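Local structure of BpsB (PgaB), Poly-beta-1,6-N-acetyl-D-glucosamine N-deacetylase (Bordetella bronchiseptica RB50, 5BU6) at residues T12-M18 against P77-D83; A98-A104 against G147-L151; S153-L158 against D199-S203; Y192-R197 against N226-V232. The protein removes acetyl groups from N-acetylglucosamine units of the biofilm polysaccharide poly-beta-1,6-N-acetyl-D-glucosamine, as a metal-dependent family 4 carbohydrate esterase required for biofilm formation. The protein carries 5 engineered substitutions. All coordinates share one frame. Numbering follows the deposited sequence.

Contact 1: residues T12-M18 against P77-D83; sequences TFRVLSM and PILLTFD. Engineered in segment 12-18: Ser17 (natural residue Cys).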
# COMPACT_ATOMS: atom_id res chain seq x y z
N THR A 12 -16.16 -4.74 -12.47
CA THR A 12 -15.46 -3.46 -12.43
C THR A 12 -15.51 -2.92 -11.01
O THR A 12 -16.56 -2.90 -10.39
CB THR A 12 -16.07 -2.46 -13.43
OG1 THR A 12 -15.87 -2.95 -14.75
CG2 THR A 12 -15.41 -1.10 -13.32
N PHE A 13 -14.36 -2.51 -10.48
CA PHE A 13 -14.33 -2.00 -9.11
C PHE A 13 -13.45 -0.75 -8.95
O PHE A 13 -12.58 -0.47 -9.79
CB PHE A 13 -13.86 -3.10 -8.15
CG PHE A 13 -12.46 -3.58 -8.40
CD1 PHE A 13 -12.21 -4.57 -9.35
CD2 PHE A 13 -11.39 -3.05 -7.69
CE1 PHE A 13 -10.93 -5.02 -9.58
CE2 PHE A 13 -10.09 -3.50 -7.92
CZ PHE A 13 -9.86 -4.49 -8.85
N ARG A 14 -13.72 0.01 -7.90
CA ARG A 14 -12.88 1.15 -7.55
C ARG A 14 -12.03 0.80 -6.33
O ARG A 14 -12.36 -0.12 -5.58
CB ARG A 14 -13.74 2.39 -7.30
CG ARG A 14 -14.36 3.00 -8.57
CD ARG A 14 -13.38 3.90 -9.29
NE ARG A 14 -13.96 4.46 -10.51
CZ ARG A 14 -13.42 5.46 -11.21
NH1 ARG A 14 -14.04 5.88 -12.30
NH2 ARG A 14 -12.28 6.03 -10.83
N VAL A 15 -10.89 1.48 -6.16
CA VAL A 15 -10.03 1.29 -4.98
C VAL A 15 -9.78 2.68 -4.39
O VAL A 15 -9.51 3.64 -5.11
CB VAL A 15 -8.70 0.62 -5.32
CG1 VAL A 15 -7.84 0.44 -4.06
CG2 VAL A 15 -8.92 -0.74 -5.97
N LEU A 16 -9.89 2.76 -3.07
CA LEU A 16 -9.77 4.02 -2.37
C LEU A 16 -8.67 3.88 -1.34
O LEU A 16 -8.79 3.11 -0.39
CB LEU A 16 -11.12 4.39 -1.73
CG LEU A 16 -11.39 5.79 -1.20
CD1 LEU A 16 -11.29 6.83 -2.32
CD2 LEU A 16 -12.74 5.83 -0.50
N SER A 17 -7.57 4.60 -1.54
CA SER A 17 -6.44 4.53 -0.63
C SER A 17 -6.54 5.69 0.38
O SER A 17 -6.66 6.84 -0.02
CB SER A 17 -5.14 4.57 -1.42
OG SER A 17 -4.00 4.54 -0.59
N MET A 18 -6.55 5.38 1.67
CA MET A 18 -6.85 6.37 2.69
C MET A 18 -5.59 6.76 3.45
O MET A 18 -4.85 5.91 3.91
CB MET A 18 -7.88 5.84 3.69
CG MET A 18 -9.20 6.54 3.65
SD MET A 18 -10.17 5.95 2.28
CE MET A 18 -10.23 4.20 2.63
N PRO A 77 -18.82 -1.74 -6.26
CA PRO A 77 -17.85 -2.36 -5.36
C PRO A 77 -16.66 -1.46 -5.16
O PRO A 77 -16.19 -0.83 -6.12
CB PRO A 77 -17.45 -3.65 -6.11
CG PRO A 77 -17.58 -3.30 -7.51
CD PRO A 77 -18.70 -2.27 -7.63
N ILE A 78 -16.17 -1.39 -3.93
CA ILE A 78 -14.99 -0.58 -3.65
C ILE A 78 -14.04 -1.31 -2.70
O ILE A 78 -14.48 -1.99 -1.79
CB ILE A 78 -15.39 0.81 -3.08
CG1 ILE A 78 -14.17 1.71 -2.93
CG2 ILE A 78 -16.14 0.69 -1.76
CD1 ILE A 78 -14.51 3.19 -2.96
N LEU A 79 -12.74 -1.20 -2.96
CA LEU A 79 -11.70 -1.76 -2.11
C LEU A 79 -11.09 -0.61 -1.29
O LEU A 79 -10.63 0.38 -1.85
CB LEU A 79 -10.62 -2.44 -2.94
CG LEU A 79 -9.48 -3.14 -2.18
CD1 LEU A 79 -10.05 -4.35 -1.46
CD2 LEU A 79 -8.40 -3.57 -3.16
N LEU A 80 -11.11 -0.75 0.03
CA LEU A 80 -10.51 0.26 0.92
C LEU A 80 -9.12 -0.21 1.31
O LEU A 80 -8.95 -1.39 1.69
CB LEU A 80 -11.37 0.45 2.18
CG LEU A 80 -12.86 0.73 2.02
CD1 LEU A 80 -13.52 0.79 3.41
CD2 LEU A 80 -13.07 2.04 1.25
N THR A 81 -8.13 0.68 1.22
CA THR A 81 -6.77 0.32 1.58
C THR A 81 -6.18 1.39 2.52
O THR A 81 -6.48 2.58 2.39
CB THR A 81 -5.87 0.15 0.34
OG1 THR A 81 -5.58 1.42 -0.24
CG2 THR A 81 -6.55 -0.76 -0.71
N PHE A 82 -5.40 0.91 3.48
CA PHE A 82 -4.75 1.72 4.51
C PHE A 82 -3.27 1.33 4.59
O PHE A 82 -2.95 0.26 5.10
CB PHE A 82 -5.43 1.52 5.87
CG PHE A 82 -6.88 1.90 5.88
CD1 PHE A 82 -7.86 0.99 5.50
CD2 PHE A 82 -7.26 3.19 6.25
CE1 PHE A 82 -9.20 1.34 5.49
CE2 PHE A 82 -8.60 3.56 6.24
CZ PHE A 82 -9.58 2.62 5.86
N ASP A 83 -2.37 2.16 4.07
CA ASP A 83 -0.95 1.77 4.05
C ASP A 83 -0.13 2.48 5.12
O ASP A 83 -0.58 3.47 5.69
CB ASP A 83 -0.32 2.03 2.68
CG ASP A 83 -1.35 2.24 1.58
OD1 ASP A 83 -2.23 1.37 1.39
OD2 ASP A 83 -1.27 3.28 0.88
O HOH W 1 -3.31 4.88 5.87

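Contact 2: residues A98-A104 against G147-L151; sequences AAFNYPA and GLVEL. Engineered in segment 98-104: Ala98 (natural residue Lys), Ala99 (natural residue Lys). With EDO (1,2-ethanediol), chain J.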
# COMPACT_ATOMS: atom_id res chain seq x y z
N ALA A 98 -14.79 -2.88 11.80
CA ALA A 98 -15.64 -3.85 12.49
C ALA A 98 -17.07 -3.37 12.63
O ALA A 98 -18.02 -4.12 12.38
CB ALA A 98 -15.05 -4.18 13.86
N ALA A 99 -17.24 -2.11 13.03
CA ALA A 99 -18.56 -1.55 13.26
C ALA A 99 -19.40 -1.47 11.98
O ALA A 99 -20.60 -1.68 12.03
CB ALA A 99 -18.44 -0.17 13.90
N PHE A 100 -18.76 -1.16 10.86
CA PHE A 100 -19.47 -1.09 9.58
C PHE A 100 -19.46 -2.43 8.84
O PHE A 100 -20.13 -2.58 7.82
CB PHE A 100 -18.85 -0.01 8.69
CG PHE A 100 -19.27 1.39 9.03
CD1 PHE A 100 -18.68 2.06 10.10
CD2 PHE A 100 -20.24 2.05 8.28
CE1 PHE A 100 -19.08 3.37 10.42
CE2 PHE A 100 -20.63 3.35 8.59
CZ PHE A 100 -20.04 4.00 9.66
N ASN A 101 -18.68 -3.38 9.36
CA ASN A 101 -18.42 -4.66 8.73
C ASN A 101 -17.84 -4.52 7.32
O ASN A 101 -18.23 -5.23 6.41
CB ASN A 101 -19.68 -5.53 8.67
CG ASN A 101 -19.36 -6.99 8.45
OD1 ASN A 101 -18.41 -7.53 9.04
ND2 ASN A 101 -20.12 -7.64 7.58
N TYR A 102 -16.89 -3.60 7.16
CA TYR A 102 -16.19 -3.42 5.90
C TYR A 102 -14.83 -4.11 5.91
O TYR A 102 -14.06 -3.91 6.85
CB TYR A 102 -15.95 -1.95 5.63
CG TYR A 102 -17.16 -1.08 5.39
CD1 TYR A 102 -18.38 -1.61 4.99
CD2 TYR A 102 -17.04 0.30 5.50
CE1 TYR A 102 -19.46 -0.77 4.74
CE2 TYR A 102 -18.11 1.13 5.27
CZ TYR A 102 -19.31 0.60 4.89
OH TYR A 102 -20.34 1.48 4.65
N PRO A 103 -14.51 -4.87 4.85
CA PRO A 103 -13.13 -5.35 4.72
C PRO A 103 -12.17 -4.24 4.30
O PRO A 103 -12.61 -3.20 3.80
CB PRO A 103 -13.22 -6.43 3.63
CG PRO A 103 -14.43 -6.07 2.84
CD PRO A 103 -15.39 -5.41 3.79
N ALA A 104 -10.87 -4.48 4.45
CA ALA A 104 -9.85 -3.55 3.99
C ALA A 104 -8.54 -4.27 3.71
O ALA A 104 -8.35 -5.41 4.13
CB ALA A 104 -9.64 -2.46 5.02
N GLY A 147 -10.67 -11.62 10.01
CA GLY A 147 -11.38 -11.92 8.78
C GLY A 147 -11.64 -10.69 7.93
O GLY A 147 -12.01 -10.81 6.76
N LEU A 148 -11.46 -9.50 8.50
CA LEU A 148 -11.81 -8.28 7.80
C LEU A 148 -10.64 -7.69 7.02
O LEU A 148 -10.85 -6.89 6.13
CB LEU A 148 -12.30 -7.21 8.78
CG LEU A 148 -13.57 -7.45 9.59
CD1 LEU A 148 -13.61 -6.43 10.71
CD2 LEU A 148 -14.79 -7.32 8.69
N VAL A 149 -9.42 -8.09 7.35
CA VAL A 149 -8.26 -7.37 6.85
C VAL A 149 -7.31 -8.27 6.06
O VAL A 149 -6.91 -9.31 6.54
CB VAL A 149 -7.48 -6.72 8.01
CG1 VAL A 149 -6.15 -6.18 7.54
CG2 VAL A 149 -8.33 -5.64 8.69
N GLU A 150 -6.96 -7.84 4.85
CA GLU A 150 -5.94 -8.51 4.03
C GLU A 150 -4.63 -7.76 4.23
O GLU A 150 -4.58 -6.54 4.07
CB GLU A 150 -6.34 -8.48 2.55
CG GLU A 150 -5.23 -8.86 1.58
CD GLU A 150 -5.38 -10.27 1.02
OE1 GLU A 150 -6.38 -10.95 1.36
OE2 GLU A 150 -4.51 -10.71 0.24
N LEU A 151 -3.58 -8.48 4.59
CA LEU A 151 -2.27 -7.86 4.74
C LEU A 151 -1.55 -7.88 3.40
O LEU A 151 -1.61 -8.87 2.65
CB LEU A 151 -1.44 -8.57 5.81
CG LEU A 151 -1.93 -8.51 7.25
CD1 LEU A 151 -0.88 -9.12 8.20
CD2 LEU A 151 -2.27 -7.09 7.67
C1 EDO J . -9.47 -10.67 3.66
O1 EDO J . -10.29 -9.49 3.74
C2 EDO J . -9.75 -11.39 2.34
O2 EDO J . -9.14 -10.71 1.22

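Contact 3: residues S153-L158 against D199-S203; sequences SHSHNL and DLKTS. With NI (nickel (II) ion), chain C.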
# COMPACT_ATOMS: atom_id res chain seq x y z
N SER A 153 2.18 -6.26 1.26
CA SER A 153 3.48 -5.60 1.37
C SER A 153 3.38 -4.15 0.91
O SER A 153 2.79 -3.88 -0.14
CB SER A 153 4.53 -6.34 0.55
OG SER A 153 5.78 -5.69 0.55
N HIS A 154 3.96 -3.25 1.69
CA HIS A 154 4.24 -1.88 1.23
C HIS A 154 5.74 -1.72 1.02
O HIS A 154 6.28 -0.63 1.17
CB HIS A 154 3.71 -0.85 2.25
CG HIS A 154 3.36 0.48 1.65
ND1 HIS A 154 3.19 0.66 0.29
CD2 HIS A 154 3.16 1.69 2.22
CE1 HIS A 154 2.91 1.93 0.06
NE2 HIS A 154 2.86 2.57 1.21
N SER A 155 6.37 -2.84 0.65
CA SER A 155 7.83 -3.05 0.50
C SER A 155 8.49 -3.28 1.86
O SER A 155 7.85 -3.10 2.90
CB SER A 155 8.54 -1.90 -0.24
OG SER A 155 8.83 -0.82 0.64
N HIS A 156 9.74 -3.70 1.85
CA HIS A 156 10.55 -3.76 3.08
C HIS A 156 11.15 -2.39 3.32
O HIS A 156 10.84 -1.74 4.30
CB HIS A 156 11.65 -4.83 2.98
CG HIS A 156 12.49 -4.96 4.22
ND1 HIS A 156 11.96 -5.27 5.45
CD2 HIS A 156 13.82 -4.80 4.41
CE1 HIS A 156 12.93 -5.31 6.35
NE2 HIS A 156 14.07 -5.02 5.74
N ASN A 157 12.00 -1.94 2.41
CA ASN A 157 12.66 -0.65 2.56
C ASN A 157 12.67 0.14 1.26
O ASN A 157 13.67 0.70 0.87
CB ASN A 157 14.08 -0.87 3.08
CG ASN A 157 14.74 0.41 3.56
OD1 ASN A 157 14.06 1.38 3.91
ND2 ASN A 157 16.06 0.41 3.57
N LEU A 158 11.54 0.18 0.55
CA LEU A 158 11.49 0.97 -0.68
C LEU A 158 10.63 2.22 -0.49
O LEU A 158 10.36 2.93 -1.45
CB LEU A 158 10.93 0.15 -1.83
CG LEU A 158 11.77 -1.09 -2.17
CD1 LEU A 158 11.07 -1.84 -3.27
CD2 LEU A 158 13.18 -0.71 -2.57
N ASP A 199 14.17 -7.17 -1.48
CA ASP A 199 13.25 -6.34 -0.69
C ASP A 199 11.86 -6.97 -0.60
O ASP A 199 11.33 -7.13 0.49
CB ASP A 199 13.14 -4.95 -1.29
CG ASP A 199 12.37 -4.00 -0.39
OD1 ASP A 199 11.12 -4.06 -0.40
OD2 ASP A 199 13.02 -3.20 0.33
N LEU A 200 11.27 -7.32 -1.74
CA LEU A 200 9.92 -7.87 -1.72
C LEU A 200 9.90 -9.22 -0.99
O LEU A 200 8.97 -9.50 -0.22
CB LEU A 200 9.38 -8.03 -3.15
CG LEU A 200 9.26 -6.72 -3.92
CD1 LEU A 200 8.65 -6.92 -5.30
CD2 LEU A 200 8.46 -5.71 -3.12
N LYS A 201 10.91 -10.05 -1.25
CA LYS A 201 11.00 -11.36 -0.62
C LYS A 201 11.09 -11.23 0.90
O LYS A 201 10.41 -11.93 1.64
CB LYS A 201 12.23 -12.13 -1.14
CG LYS A 201 12.26 -13.60 -0.73
CD LYS A 201 13.67 -14.19 -0.82
CE LYS A 201 14.35 -13.88 -2.15
NZ LYS A 201 13.83 -14.68 -3.30
N THR A 202 11.94 -10.32 1.35
CA THR A 202 12.05 -10.04 2.78
C THR A 202 10.72 -9.61 3.41
O THR A 202 10.35 -10.12 4.47
CB THR A 202 13.14 -8.98 3.05
OG1 THR A 202 14.39 -9.46 2.55
CG2 THR A 202 13.29 -8.70 4.55
N SER A 203 10.00 -8.68 2.77
CA SER A 203 8.73 -8.23 3.35
C SER A 203 7.71 -9.36 3.45
O SER A 203 7.00 -9.48 4.45
CB SER A 203 8.14 -7.04 2.55
OG SER A 203 7.64 -7.47 1.30
NI NI C . 2.88 4.65 1.92
O HOH W 2 0.76 4.75 1.90
O HOH W 3 2.66 6.71 2.55

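Contact 4: residues Y192-R197 against N226-V232; sequences YRARVR and NRDTDQV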
# COMPACT_ATOMS: atom_id res chain seq x y z
N TYR A 192 20.09 -3.86 -9.73
CA TYR A 192 18.80 -3.23 -9.46
C TYR A 192 17.70 -4.25 -9.23
O TYR A 192 16.97 -4.18 -8.23
CB TYR A 192 18.44 -2.31 -10.63
CG TYR A 192 17.03 -1.82 -10.65
CD1 TYR A 192 16.49 -1.14 -9.56
CD2 TYR A 192 16.24 -1.99 -11.78
CE1 TYR A 192 15.17 -0.67 -9.60
CE2 TYR A 192 14.96 -1.53 -11.83
CZ TYR A 192 14.42 -0.87 -10.74
OH TYR A 192 13.13 -0.41 -10.83
N ARG A 193 17.59 -5.22 -10.13
CA ARG A 193 16.58 -6.28 -10.00
C ARG A 193 16.76 -7.03 -8.69
O ARG A 193 15.79 -7.29 -7.98
CB ARG A 193 16.67 -7.25 -11.18
CG ARG A 193 15.98 -6.77 -12.43
CD ARG A 193 16.20 -7.72 -13.62
NE ARG A 193 15.28 -7.40 -14.70
CZ ARG A 193 14.10 -7.99 -14.87
NH1 ARG A 193 13.70 -8.94 -14.04
NH2 ARG A 193 13.31 -7.62 -15.88
N ALA A 194 18.01 -7.38 -8.39
CA ALA A 194 18.35 -8.11 -7.16
C ALA A 194 17.91 -7.34 -5.90
O ALA A 194 17.33 -7.92 -4.98
CB ALA A 194 19.83 -8.40 -7.11
N ARG A 195 18.19 -6.04 -5.87
CA ARG A 195 17.80 -5.24 -4.71
C ARG A 195 16.29 -5.24 -4.53
O ARG A 195 15.79 -5.51 -3.43
CB ARG A 195 18.34 -3.80 -4.84
CG ARG A 195 17.95 -2.86 -3.70
CD ARG A 195 18.70 -1.51 -3.80
NE ARG A 195 18.44 -0.80 -5.05
CZ ARG A 195 17.35 -0.08 -5.29
NH1 ARG A 195 16.42 0.05 -4.36
NH2 ARG A 195 17.19 0.53 -6.46
N VAL A 196 15.54 -4.96 -5.60
CA VAL A 196 14.09 -4.95 -5.48
C VAL A 196 13.53 -6.34 -5.14
O VAL A 196 12.63 -6.46 -4.31
CB VAL A 196 13.41 -4.44 -6.76
CG1 VAL A 196 11.91 -4.54 -6.64
CG2 VAL A 196 13.84 -2.99 -7.04
N ARG A 197 14.07 -7.39 -5.77
CA ARG A 197 13.62 -8.75 -5.45
C ARG A 197 13.81 -9.13 -3.99
O ARG A 197 12.88 -9.61 -3.35
CB ARG A 197 14.34 -9.78 -6.31
CG ARG A 197 13.60 -11.11 -6.36
CD ARG A 197 14.38 -12.15 -7.15
NE ARG A 197 14.47 -11.83 -8.57
CZ ARG A 197 15.55 -11.34 -9.16
NH1 ARG A 197 16.64 -11.09 -8.45
NH2 ARG A 197 15.54 -11.09 -10.47
N ASN A 226 7.73 -0.27 -12.44
CA ASN A 226 7.98 -0.32 -13.87
C ASN A 226 8.00 -1.77 -14.33
O ASN A 226 7.64 -2.67 -13.57
CB ASN A 226 9.30 0.38 -14.24
CG ASN A 226 10.49 -0.13 -13.44
OD1 ASN A 226 10.68 -1.34 -13.28
ND2 ASN A 226 11.31 0.79 -12.94
N ARG A 227 8.40 -1.98 -15.57
CA ARG A 227 8.47 -3.31 -16.15
C ARG A 227 9.31 -4.25 -15.30
O ARG A 227 8.92 -5.39 -15.03
CB ARG A 227 9.05 -3.23 -17.57
CG ARG A 227 8.28 -4.01 -18.60
CD ARG A 227 8.42 -5.49 -18.35
NE ARG A 227 7.69 -6.29 -19.34
CZ ARG A 227 7.77 -7.61 -19.42
NH1 ARG A 227 8.54 -8.29 -18.58
NH2 ARG A 227 7.08 -8.26 -20.35
N ASP A 228 10.48 -3.78 -14.87
CA ASP A 228 11.40 -4.60 -14.09
C ASP A 228 10.83 -4.96 -12.71
O ASP A 228 10.96 -6.10 -12.27
CB ASP A 228 12.75 -3.89 -13.94
CG ASP A 228 13.51 -3.79 -15.25
OD1 ASP A 228 13.48 -4.76 -16.04
OD2 ASP A 228 14.13 -2.73 -15.50
N THR A 229 10.20 -4.00 -12.03
CA THR A 229 9.68 -4.30 -10.71
C THR A 229 8.47 -5.23 -10.80
O THR A 229 8.26 -6.04 -9.90
CB THR A 229 9.29 -3.02 -9.92
OG1 THR A 229 8.15 -2.40 -10.51
CG2 THR A 229 10.44 -2.04 -9.90
N ASP A 230 7.67 -5.11 -11.86
CA ASP A 230 6.50 -5.98 -11.99
C ASP A 230 6.94 -7.42 -12.24
O ASP A 230 6.36 -8.36 -11.72
CB ASP A 230 5.58 -5.48 -13.10
CG ASP A 230 4.94 -4.13 -12.76
OD1 ASP A 230 4.95 -3.77 -11.56
OD2 ASP A 230 4.44 -3.44 -13.67
N GLN A 231 8.00 -7.57 -13.02
CA GLN A 231 8.52 -8.90 -13.34
C GLN A 231 9.10 -9.56 -12.09
O GLN A 231 8.90 -10.74 -11.83
CB GLN A 231 9.59 -8.79 -14.42
CG GLN A 231 10.12 -10.13 -14.88
CD GLN A 231 11.28 -9.97 -15.84
OE1 GLN A 231 11.37 -8.96 -16.55
NE2 GLN A 231 12.17 -10.95 -15.86
N VAL A 232 9.82 -8.76 -11.31
CA VAL A 232 10.43 -9.24 -10.09
C VAL A 232 9.37 -9.57 -9.02
O VAL A 232 9.49 -10.55 -8.30
CB VAL A 232 11.43 -8.18 -9.56
CG1 VAL A 232 11.56 -8.26 -8.09
CG2 VAL A 232 12.77 -8.32 -10.26

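Contact 1: residues T12-M18 against P77-D83
Neighbouring parallel strands of the family's (beta/alpha)-barrel-like sheet meet here, with 14-18 lying between 77-83 and 261-266. Just before the strand begins, Phe13 lays its CB 3.8 Å from CG of Pro77. Arg14 starts the pairing: its N donates to Pro77 O (3.2 Å) and its O accepts from Leu79 N (2.9 Å), while its guanidinium leads away to a salt bridge with Asp6. Val15 turns to the face shared with Leu79 and Thr81, its CG2 lying 3.9 Å from Leu79 CB. Leu16 repeats the two-sided bonding, N to Leu79 O at 2.8 Å and O from Thr81 N at 3.0 Å. Ser17, an engineered replacement of cysteine, shares the face of Thr81. Met18 N closes the series on Thr81 O (2.9 Å), and a water bridges Met18 O and Asp83 O. The backbone groups of Arg14, Leu16 and Met18 facing strand 77-83 are thus paired there, whereas Val15 and Ser17 bond to strand 261-266; the second strand is carried to Asp83, beside the nickel site.

Contact 2: residues A98-A104 against G147-L151
Gly147, with positive phi, is the first residue to leave helical geometry after the preceding helix; in this conformation a CB would jam against the preceding carbonyl. Leu148 provides most of the side-chain packing: its CD1 lies 3.7 Å from CA of Ala98, a residue engineered from lysine, and its CD2 lies 3.6 Å from Asn101 OD1. Leu148 O accepts from Ala104 N at 2.9 Å. Val149 forms the single parallel bridge, opposite Ala104. Glu150 N donates to Ala104 O at 2.9 Å, so the two bonds frame the bridge; its carboxylate forms a salt bridge with Arg216, and OE1 accepts from a 1,2-ethanediol, probably from the crystallisation liquor. Across from these residues, Asn101 is the C-prime residue of the Schellman motif that ends helix 88-100. This is the return half of the beta-alpha-beta crossover from strand 77-83 through helix 88-100 to strand 104-108, which pairs on with strand 149-153; helix 137-145 packs on Val149 and Leu151, and helix 43-52 on Phe100 and Tyr102.

Contact 3: residues S153-L158 against D199-S203
His156 presents one face of its imidazole to Thr202, whose CG2 stands 3.7 Å from the ring centroid, almost on the ring normal: a CH-pi contact between the loop and helix 189-211. The ring's ND1 is held by Thr110. Beside it, Asp199 grips the loop backbone with both carboxylate oxygens, OD1 accepting from His156 N at 2.7 Å and OD2 from Asn157 N at 2.6 Å. Hydroxyls make the other link: Ser153 OG donates to Ser203 OG (2.7 Å), and Ser203 OG in turn donates a hydrogen bond to Leu200 O (2.9 Å). The loop is also braced from within, by an ST turn in which Ser155 N donates to Ser153 OG and an ST motif in which Leu158 N donates to Ser155 OG. Between these serines His154 points away from the helix and binds nickel through NE2 at 2.2 Å, Asp84 and His159 completing the protein ligands. The buried Asp199 carboxylate is therefore satisfied by two adjacent backbone NH groups of the loop that lies between ligands His154 and His159.

Contact 4: residues Y192-R197 against N226-V232
This is a helix-helix packing at the periphery of the deacetylase domain, where the N-terminal half of helix 189-211 meets the start of helix 227-235. The axes of segments 192-197 and 227-232 approach to 9.6 Å and cross at -50°. Val232 provides the main apolar contact, its CG1 lying 3.4 Å from Arg197 CA and 4.0 Å from Val196 CG1. At the start of the second helix Asn226 plays two parts. As N-cap residue its OD1 accepts from Thr229 N (3.0 Å), while Thr229 OG1 accepts from Asn226 N (2.9 Å), a capping box; its ND2 meanwhile donates to Tyr192 OH at 3.0 Å. The phenol, whose OH is also hydrogen-bonded to Ala174, rests against the first turn, with OH 3.3 Å from Thr229 CG2. The polar edge belongs to Arg193: its NH2 makes a very short hydrogen bond of 2.5 Å to Gln231 OE1 and a salt bridge of 2.9 Å to Asp228 OD1, whose hydrogen-bond geometry is weak. Beyond the contact, Arg197 forms a salt bridge with Glu235 further along helix 227-235, so the interface continues past the two segments, and Thr229 touches Trp220 in the loop after strand 217-219.

In the fold
The four contacts show how a polysaccharide deacetylase fold is assembled around its metal site. Contacts 1 and 2 belong to one parallel sheet, their centres 12 Å apart, and touch where Leu80 and Phe82 pack on Ala104. Contacts 3 and 4, also 12 Å apart, share helix 189-211, and their segments alternate along the sequence, whereas contacts 1, 2 and 3 follow in series. The sheet and the metal-binding loop come together near the nickel, where Asp83 CB lies 3.5 Å from CD2 of the ligand His154. Strand 149-153 runs from contact 2 into contact 3, so the contacts join the sheet to the loop holding His154 and, through helix 189-211, to the peripheral helix 227-235.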